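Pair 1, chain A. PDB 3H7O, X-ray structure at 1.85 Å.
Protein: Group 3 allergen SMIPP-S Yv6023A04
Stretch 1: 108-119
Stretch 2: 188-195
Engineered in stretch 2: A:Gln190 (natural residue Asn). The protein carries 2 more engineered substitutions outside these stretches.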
# COMPACT_ATOMS: atom_id res chain seq x y z
N PRO A 108 -6.93 -1.50 12.55
CA PRO A 108 -6.41 -0.32 11.87
C PRO A 108 -4.95 -0.06 12.23
O PRO A 108 -4.52 -0.36 13.34
CB PRO A 108 -7.30 0.82 12.39
CG PRO A 108 -8.46 0.15 13.05
CD PRO A 108 -7.94 -1.14 13.56
N ALA A 109 -4.20 0.50 11.28
CA ALA A 109 -2.84 0.96 11.54
C ALA A 109 -2.91 2.32 12.24
O ALA A 109 -3.88 3.06 12.08
CB ALA A 109 -2.05 1.07 10.25
N LYS A 110 -1.89 2.64 13.02
CA LYS A 110 -1.80 3.95 13.65
C LYS A 110 -1.16 4.94 12.69
O LYS A 110 -0.28 4.59 11.91
CB LYS A 110 -1.00 3.87 14.96
CG LYS A 110 -1.74 3.20 16.11
N LEU A 111 -1.62 6.19 12.74
CA LEU A 111 -1.09 7.24 11.87
C LEU A 111 0.12 7.93 12.50
O LEU A 111 0.18 8.10 13.71
CB LEU A 111 -2.18 8.26 11.54
CG LEU A 111 -3.22 7.82 10.51
CD1 LEU A 111 -4.38 8.81 10.47
CD2 LEU A 111 -2.60 7.65 9.12
N PRO A 112 1.10 8.33 11.66
CA PRO A 112 2.30 8.98 12.17
C PRO A 112 2.03 10.44 12.51
O PRO A 112 0.96 10.96 12.19
CB PRO A 112 3.26 8.88 10.98
CG PRO A 112 2.37 8.97 9.79
CD PRO A 112 1.08 8.28 10.18
N ASP A 113 3.00 11.08 13.16
CA ASP A 113 2.99 12.52 13.37
C ASP A 113 3.05 13.24 12.02
O ASP A 113 3.56 12.69 11.04
CB ASP A 113 4.18 12.95 14.22
CG ASP A 113 4.04 12.56 15.69
OD1 ASP A 113 2.94 12.13 16.10
OD2 ASP A 113 5.03 12.70 16.43
N ILE A 114 2.54 14.47 11.98
CA ILE A 114 2.68 15.35 10.82
C ILE A 114 4.13 15.36 10.35
O ILE A 114 5.05 15.56 11.15
CB ILE A 114 2.22 16.80 11.14
CG1 ILE A 114 0.71 16.85 11.45
CG2 ILE A 114 2.61 17.77 10.02
CD1 ILE A 114 -0.21 16.83 10.23
N GLU A 115 4.32 15.13 9.05
CA GLU A 115 5.63 15.20 8.39
C GLU A 115 6.66 14.19 8.90
O GLU A 115 7.87 14.39 8.74
CB GLU A 115 6.20 16.63 8.43
CG GLU A 115 5.44 17.65 7.57
CD GLU A 115 5.33 17.24 6.10
OE1 GLU A 115 6.28 16.62 5.56
OE2 GLU A 115 4.30 17.56 5.47
N PHE A 116 6.20 13.09 9.50
CA PHE A 116 7.12 12.08 10.00
C PHE A 116 7.92 11.43 8.88
O PHE A 116 7.36 10.98 7.88
CB PHE A 116 6.41 11.00 10.83
CG PHE A 116 7.33 9.93 11.33
CD1 PHE A 116 8.09 10.15 12.48
CD2 PHE A 116 7.47 8.72 10.65
CE1 PHE A 116 8.96 9.17 12.95
CE2 PHE A 116 8.35 7.74 11.11
CZ PHE A 116 9.09 7.97 12.27
N ARG A 117 9.24 11.39 9.06
CA ARG A 117 10.14 10.75 8.13
C ARG A 117 10.88 9.63 8.86
O ARG A 117 11.58 9.90 9.84
CB ARG A 117 11.14 11.78 7.57
CG ARG A 117 12.23 11.20 6.68
CD ARG A 117 13.13 12.29 6.11
NE ARG A 117 13.84 13.05 7.14
CZ ARG A 117 14.97 12.67 7.73
NH1 ARG A 117 15.55 11.52 7.42
NH2 ARG A 117 15.52 13.45 8.66
N PRO A 118 10.73 8.37 8.40
CA PRO A 118 11.48 7.28 9.03
C PRO A 118 12.98 7.54 8.90
O PRO A 118 13.44 7.93 7.82
CB PRO A 118 11.04 6.04 8.24
CG PRO A 118 10.50 6.56 6.96
CD PRO A 118 9.89 7.89 7.29
N LYS A 119 13.71 7.34 9.99
CA LYS A 119 15.14 7.65 10.01
C LYS A 119 15.90 6.80 8.99
O LYS A 119 15.59 5.62 8.79
CB LYS A 119 15.71 7.45 11.42
N VAL A 188 5.27 -0.05 7.69
CA VAL A 188 5.11 0.34 9.09
C VAL A 188 6.41 0.35 9.88
O VAL A 188 7.43 -0.22 9.47
CB VAL A 188 4.07 -0.57 9.84
CG1 VAL A 188 2.69 -0.47 9.20
CG2 VAL A 188 4.53 -2.02 9.90
N GLN A 189 6.36 1.04 11.01
CA GLN A 189 7.30 0.85 12.11
C GLN A 189 6.43 0.62 13.34
O GLN A 189 5.59 1.45 13.69
CB GLN A 189 8.21 2.07 12.26
CG GLN A 189 9.19 2.22 11.11
CD GLN A 189 10.13 3.40 11.26
OE1 GLN A 189 9.73 4.50 11.66
NE2 GLN A 189 11.40 3.18 10.93
N GLN A 190 6.63 -0.54 13.98
CA GLN A 190 5.72 -1.05 15.01
C GLN A 190 4.31 -1.24 14.41
O GLN A 190 4.12 -2.08 13.53
CB GLN A 190 5.72 -0.18 16.26
N ASP A 191 3.33 -0.47 14.87
CA ASP A 191 2.01 -0.49 14.24
C ASP A 191 1.65 0.88 13.64
O ASP A 191 0.48 1.16 13.35
CB ASP A 191 0.93 -1.01 15.20
CG ASP A 191 0.64 -0.06 16.35
OD1 ASP A 191 1.58 0.58 16.87
OD2 ASP A 191 -0.54 0.04 16.74
N THR A 192 2.68 1.71 13.44
CA THR A 192 2.52 3.04 12.84
C THR A 192 2.80 3.01 11.35
O THR A 192 3.89 2.64 10.91
CB THR A 192 3.42 4.09 13.53
OG1 THR A 192 3.06 4.19 14.91
CG2 THR A 192 3.26 5.46 12.88
N LEU A 193 1.80 3.42 10.58
CA LEU A 193 1.87 3.46 9.12
C LEU A 193 2.73 4.64 8.67
O LEU A 193 2.29 5.79 8.73
CB LEU A 193 0.46 3.58 8.56
CG LEU A 193 0.20 3.37 7.07
CD1 LEU A 193 0.57 1.95 6.65
CD2 LEU A 193 -1.26 3.65 6.80
N VAL A 194 3.94 4.35 8.21
CA VAL A 194 4.87 5.41 7.81
C VAL A 194 4.93 5.60 6.29
O VAL A 194 5.27 6.68 5.81
CB VAL A 194 6.29 5.21 8.41
CG1 VAL A 194 6.21 5.16 9.93
CG2 VAL A 194 6.95 3.95 7.86
N GLY A 195 4.58 4.55 5.55
CA GLY A 195 4.61 4.61 4.10
C GLY A 195 3.50 3.84 3.41
O GLY A 195 2.91 2.92 3.99
O HOH W 1 5.42 8.96 7.40
O HOH W 2 12.41 6.07 12.22

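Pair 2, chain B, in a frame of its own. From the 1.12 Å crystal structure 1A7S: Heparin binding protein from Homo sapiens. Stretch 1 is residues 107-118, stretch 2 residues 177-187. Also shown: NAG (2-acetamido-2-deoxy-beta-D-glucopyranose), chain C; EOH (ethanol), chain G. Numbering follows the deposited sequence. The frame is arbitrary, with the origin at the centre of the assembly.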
# COMPACT_ATOMS: atom_id res chain seq x y z
N ILE B 107 6.74 11.17 3.18
CA ILE B 107 5.69 10.59 4.01
C ILE B 107 4.34 10.90 3.35
O ILE B 107 4.03 12.03 2.98
CB ILE B 107 5.76 11.15 5.43
CG1 ILE B 107 7.03 10.67 6.14
CG2 ILE B 107 4.50 10.90 6.23
CD1 ILE B 107 7.34 11.46 7.43
N LEU B 108 3.48 9.89 3.32
CA LEU B 108 2.12 10.01 2.81
C LEU B 108 1.18 10.30 4.00
O LEU B 108 1.12 9.51 4.92
CB LEU B 108 1.70 8.67 2.19
CG LEU B 108 0.30 8.61 1.59
CD1 LEU B 108 0.12 9.61 0.49
CD2 LEU B 108 0.02 7.20 1.07
N PRO B 109 0.45 11.41 3.95
CA PRO B 109 -0.45 11.76 5.06
C PRO B 109 -1.71 10.91 5.09
O PRO B 109 -2.14 10.35 4.08
CB PRO B 109 -0.82 13.24 4.78
CG PRO B 109 -0.47 13.50 3.39
CD PRO B 109 0.56 12.50 2.97
N LEU B 110 -2.28 10.84 6.28
CA LEU B 110 -3.43 9.99 6.56
C LEU B 110 -4.69 10.81 6.75
O LEU B 110 -4.65 11.93 7.23
CB LEU B 110 -3.18 9.22 7.87
CG LEU B 110 -1.95 8.33 7.93
CD1 LEU B 110 -1.70 7.84 9.35
CD2 LEU B 110 -2.15 7.10 7.01
N PRO B 111 -5.84 10.17 6.50
CA PRO B 111 -7.10 10.77 6.87
C PRO B 111 -7.25 10.76 8.39
O PRO B 111 -6.72 9.91 9.10
CB PRO B 111 -8.12 9.84 6.22
CG PRO B 111 -7.46 8.50 6.13
CD PRO B 111 -6.00 8.78 5.98
N LEU B 112 -8.08 11.69 8.87
CA LEU B 112 -8.50 11.69 10.26
C LEU B 112 -9.49 10.55 10.53
O LEU B 112 -10.15 10.04 9.59
CB LEU B 112 -9.17 13.04 10.64
CG LEU B 112 -8.26 14.25 10.61
CD1 LEU B 112 -9.06 15.51 10.70
CD2 LEU B 112 -7.22 14.23 11.74
N GLN B 113 -9.57 10.11 11.76
CA GLN B 113 -10.45 9.06 12.17
C GLN B 113 -11.84 9.30 11.65
O GLN B 113 -12.43 10.40 11.82
CB GLN B 113 -10.44 8.90 13.68
CG GLN B 113 -11.34 7.84 14.27
CD GLN B 113 -10.84 6.42 13.97
OE1 GLN B 113 -9.70 6.11 14.09
NE2 GLN B 113 -11.83 5.54 13.64
N ASN B 114 -12.45 8.31 11.03
CA ASN B 114 -13.80 8.32 10.54
C ASN B 114 -14.04 9.22 9.34
O ASN B 114 -15.15 9.38 8.89
CB ASN B 114 -14.86 8.57 11.61
CG ASN B 114 -14.94 7.53 12.67
OD1 ASN B 114 -14.43 6.39 12.51
ND2 ASN B 114 -15.53 7.86 13.81
N ALA B 115 -13.00 9.75 8.73
CA ALA B 115 -13.16 10.53 7.50
C ALA B 115 -13.73 9.56 6.41
O ALA B 115 -13.50 8.38 6.46
CB ALA B 115 -11.85 11.08 6.98
N THR B 116 -14.50 10.16 5.52
CA THR B 116 -15.15 9.47 4.45
C THR B 116 -14.66 9.95 3.10
O THR B 116 -14.21 11.06 2.93
CB THR B 116 -16.72 9.69 4.46
OG1 THR B 116 -17.00 11.08 4.49
CG2 THR B 116 -17.21 9.14 5.82
N VAL B 117 -14.85 9.08 2.14
CA VAL B 117 -14.60 9.33 0.74
C VAL B 117 -15.81 8.83 -0.03
O VAL B 117 -16.16 7.65 -0.00
CB VAL B 117 -13.31 8.65 0.31
CG1 VAL B 117 -13.26 7.17 0.62
CG2 VAL B 117 -12.88 9.02 -1.04
N GLU B 118 -16.57 9.75 -0.62
CA GLU B 118 -17.80 9.40 -1.28
C GLU B 118 -17.62 8.71 -2.61
O GLU B 118 -16.65 8.88 -3.32
CB GLU B 118 -18.76 10.57 -1.35
CG GLU B 118 -18.75 11.42 -2.56
CD GLU B 118 -19.53 12.71 -2.47
OE1 GLU B 118 -20.33 12.89 -1.54
OE2 GLU B 118 -19.42 13.57 -3.43
N THR B 177 -0.16 -1.73 -1.14
CA THR B 177 0.07 -0.40 -1.69
C THR B 177 -1.07 0.54 -1.40
O THR B 177 -2.23 0.11 -1.28
CB THR B 177 0.40 -0.52 -3.22
OG1 THR B 177 1.31 0.50 -3.57
CG2 THR B 177 -0.85 -0.46 -4.07
N PRO B 178 -0.84 1.82 -1.23
CA PRO B 178 -1.89 2.73 -0.80
C PRO B 178 -2.80 3.16 -1.96
O PRO B 178 -2.40 3.35 -3.09
CB PRO B 178 -1.11 3.92 -0.25
CG PRO B 178 0.16 3.94 -1.07
CD PRO B 178 0.50 2.48 -1.24
N LEU B 179 -4.02 3.41 -1.57
CA LEU B 179 -5.01 4.13 -2.42
C LEU B 179 -4.95 5.59 -1.96
O LEU B 179 -5.18 5.85 -0.77
CB LEU B 179 -6.43 3.55 -2.14
CG LEU B 179 -7.54 4.32 -2.90
CD1 LEU B 179 -7.45 4.03 -4.38
CD2 LEU B 179 -8.91 3.92 -2.35
N VAL B 180 -4.63 6.51 -2.89
CA VAL B 180 -4.51 7.90 -2.58
C VAL B 180 -5.67 8.68 -3.20
O VAL B 180 -5.85 8.63 -4.40
CB VAL B 180 -3.18 8.50 -3.07
CG1 VAL B 180 -3.11 9.94 -2.74
CG2 VAL B 180 -2.03 7.71 -2.38
N CYS B 181 -6.41 9.34 -2.35
CA CYS B 181 -7.54 10.18 -2.80
C CYS B 181 -7.38 11.52 -2.09
O CYS B 181 -7.20 11.55 -0.88
CB CYS B 181 -8.91 9.56 -2.43
SG CYS B 181 -9.13 7.82 -2.69
N GLU B 182 -7.46 12.62 -2.83
CA GLU B 182 -7.42 13.93 -2.26
C GLU B 182 -6.20 14.14 -1.33
O GLU B 182 -6.26 14.70 -0.27
CB GLU B 182 -8.71 14.26 -1.47
CG GLU B 182 -10.00 14.00 -2.20
CD GLU B 182 -11.31 14.14 -1.49
OE1 GLU B 182 -11.55 13.72 -0.33
OE2 GLU B 182 -12.22 14.59 -2.20
N GLY B 183 -5.10 13.56 -1.81
CA GLY B 183 -3.78 13.67 -1.18
C GLY B 183 -3.56 12.80 0.02
O GLY B 183 -2.47 12.88 0.62
N LEU B 184 -4.51 11.95 0.40
CA LEU B 184 -4.43 11.16 1.60
C LEU B 184 -4.49 9.65 1.32
O LEU B 184 -5.13 9.22 0.35
CB LEU B 184 -5.59 11.48 2.54
CG LEU B 184 -5.73 12.94 2.99
CD1 LEU B 184 -6.94 13.11 3.88
CD2 LEU B 184 -4.46 13.41 3.71
N ALA B 185 -3.89 8.89 2.22
CA ALA B 185 -3.94 7.39 2.15
C ALA B 185 -5.24 6.88 2.71
O ALA B 185 -5.41 6.57 3.88
CB ALA B 185 -2.77 6.84 2.98
N HIS B 186 -6.28 6.80 1.84
CA HIS B 186 -7.60 6.34 2.28
C HIS B 186 -7.72 4.84 2.22
O HIS B 186 -8.65 4.31 2.82
CB HIS B 186 -8.68 7.00 1.38
CG HIS B 186 -9.13 8.32 1.86
ND1 HIS B 186 -9.93 8.41 2.97
CD2 HIS B 186 -8.79 9.59 1.46
CE1 HIS B 186 -10.15 9.73 3.18
NE2 HIS B 186 -9.47 10.43 2.28
N GLY B 187 -6.82 4.12 1.55
CA GLY B 187 -6.91 2.72 1.48
C GLY B 187 -5.53 2.04 1.45
O GLY B 187 -4.56 2.64 1.11
C1 NAG C . -15.72 6.94 14.85
C2 NAG C . -15.86 7.69 16.21
C3 NAG C . -16.02 6.60 17.30
C4 NAG C . -17.26 5.76 16.94
C5 NAG C . -17.00 5.10 15.53
C6 NAG C . -18.07 4.20 15.07
C7 NAG C . -14.39 9.65 16.57
C8 NAG C . -13.07 10.10 16.95
N2 NAG C . -14.56 8.30 16.49
O3 NAG C . -16.25 7.26 18.55
O4 NAG C . -17.37 4.71 17.91
O5 NAG C . -16.90 6.22 14.59
O6 NAG C . -19.30 4.88 14.93
O7 NAG C . -15.27 10.38 16.48
C1 EOH G . -0.20 5.48 -4.69
C2 EOH G . -1.07 6.27 -5.59
O EOH G . -0.33 4.01 -4.69
O HOH W 3 -13.35 12.89 1.06

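Pairs 1 and 2 share one arrangement: an extended segment without regular secondary structure lies along a two-stranded hairpin, and the 14 central residues superpose with an RMSD of 1.0 Å. In both, the first stretch makes a type II beta turn, A:Asp113 to A:Phe116 and B:Leu112 to B:Ala115. The hairpin turns differ, type II' from A:Gln189 to A:Thr192 and type I' from B:Cys181 to B:Leu184, yet the strands leaving them coincide, with A:Thr192 on B:Leu184 and A:Leu193 on B:Ala185. Buried areas are similar, 521 and 579 Å².

The backbone anchor common to both is a hydrogen bond from the second strand to the extended segment: A:Leu193 N to A:Lys110 O, 2.7 Å, and B:Ala185 N to B:Pro109 O, 2.9 Å. Each acceptor also receives a CA-H...O contact, from A:Thr192 CA to A:Lys110 O at 3.3 Å and from B:Leu184 CA to B:Pro109 O at 3.5 Å. Pair 1 adds a second hydrogen bond, A:Lys110 N to A:Asp191 O at 2.8 Å, which completes a single beta bridge between A:Lys110 and A:Thr192. The matching B:Pro109 has no amide hydrogen to donate; its ring instead brings CG to 3.5 Å from B:Gly183 O.

At the position of A:Ala109 and B:Leu108, bulk is traded across the contact. The small A:Ala109 meets the large A:Leu193, CB to CB at 3.9 Å, whereas the large B:Leu108 meets the small B:Ala185, CD2 to CB at 3.4 Å. The matched side-chain centres on the first stretch lie only 0.7 Å apart. B:Leu108 CD2 also reaches B:Pro178 CB at 3.7 Å and B:Val180 CG2 at 4.0 Å.

A:Pro112 and B:Pro111 are the most closely matched pair, their CA atoms 0.2 Å apart. Both rings have a C-gamma endo pucker, and each sets its CD 3.1 Å from a strand carbonyl, A:Leu193 O or B:Ala185 O. Neither oxygen has a polar partner in its model. Each proline also packs by its CA against the preceding strand residue, at 3.7 Å from A:Thr192 CG2 and 3.8 Å from B:Leu184 CD1.

Beyond the proline, the aromatic ring changes sides. In pair 1, A:Phe116 comes from the first stretch, and its CE2 lies 3.6 Å from both A:Val194 CG1 and A:Gln189 OE1, the latter at the ring edge. In pair 2, its counterpart is B:Ala115, while A:Val194 is replaced by B:His186. The imidazole has B:Pro111 CG over one face, B:Val117 CB over the opposite face and B:Ala115 CB at its edge, with B:Ala115 CB 4.4 Å from B:His186 CE1.

Next, A:Pro118 CB approaches A:Gln189 NE2 at 3.9 Å; the matched residues bring B:Val117 CG2 to 4.2 Å from B:Cys181 CB, an apolar contact.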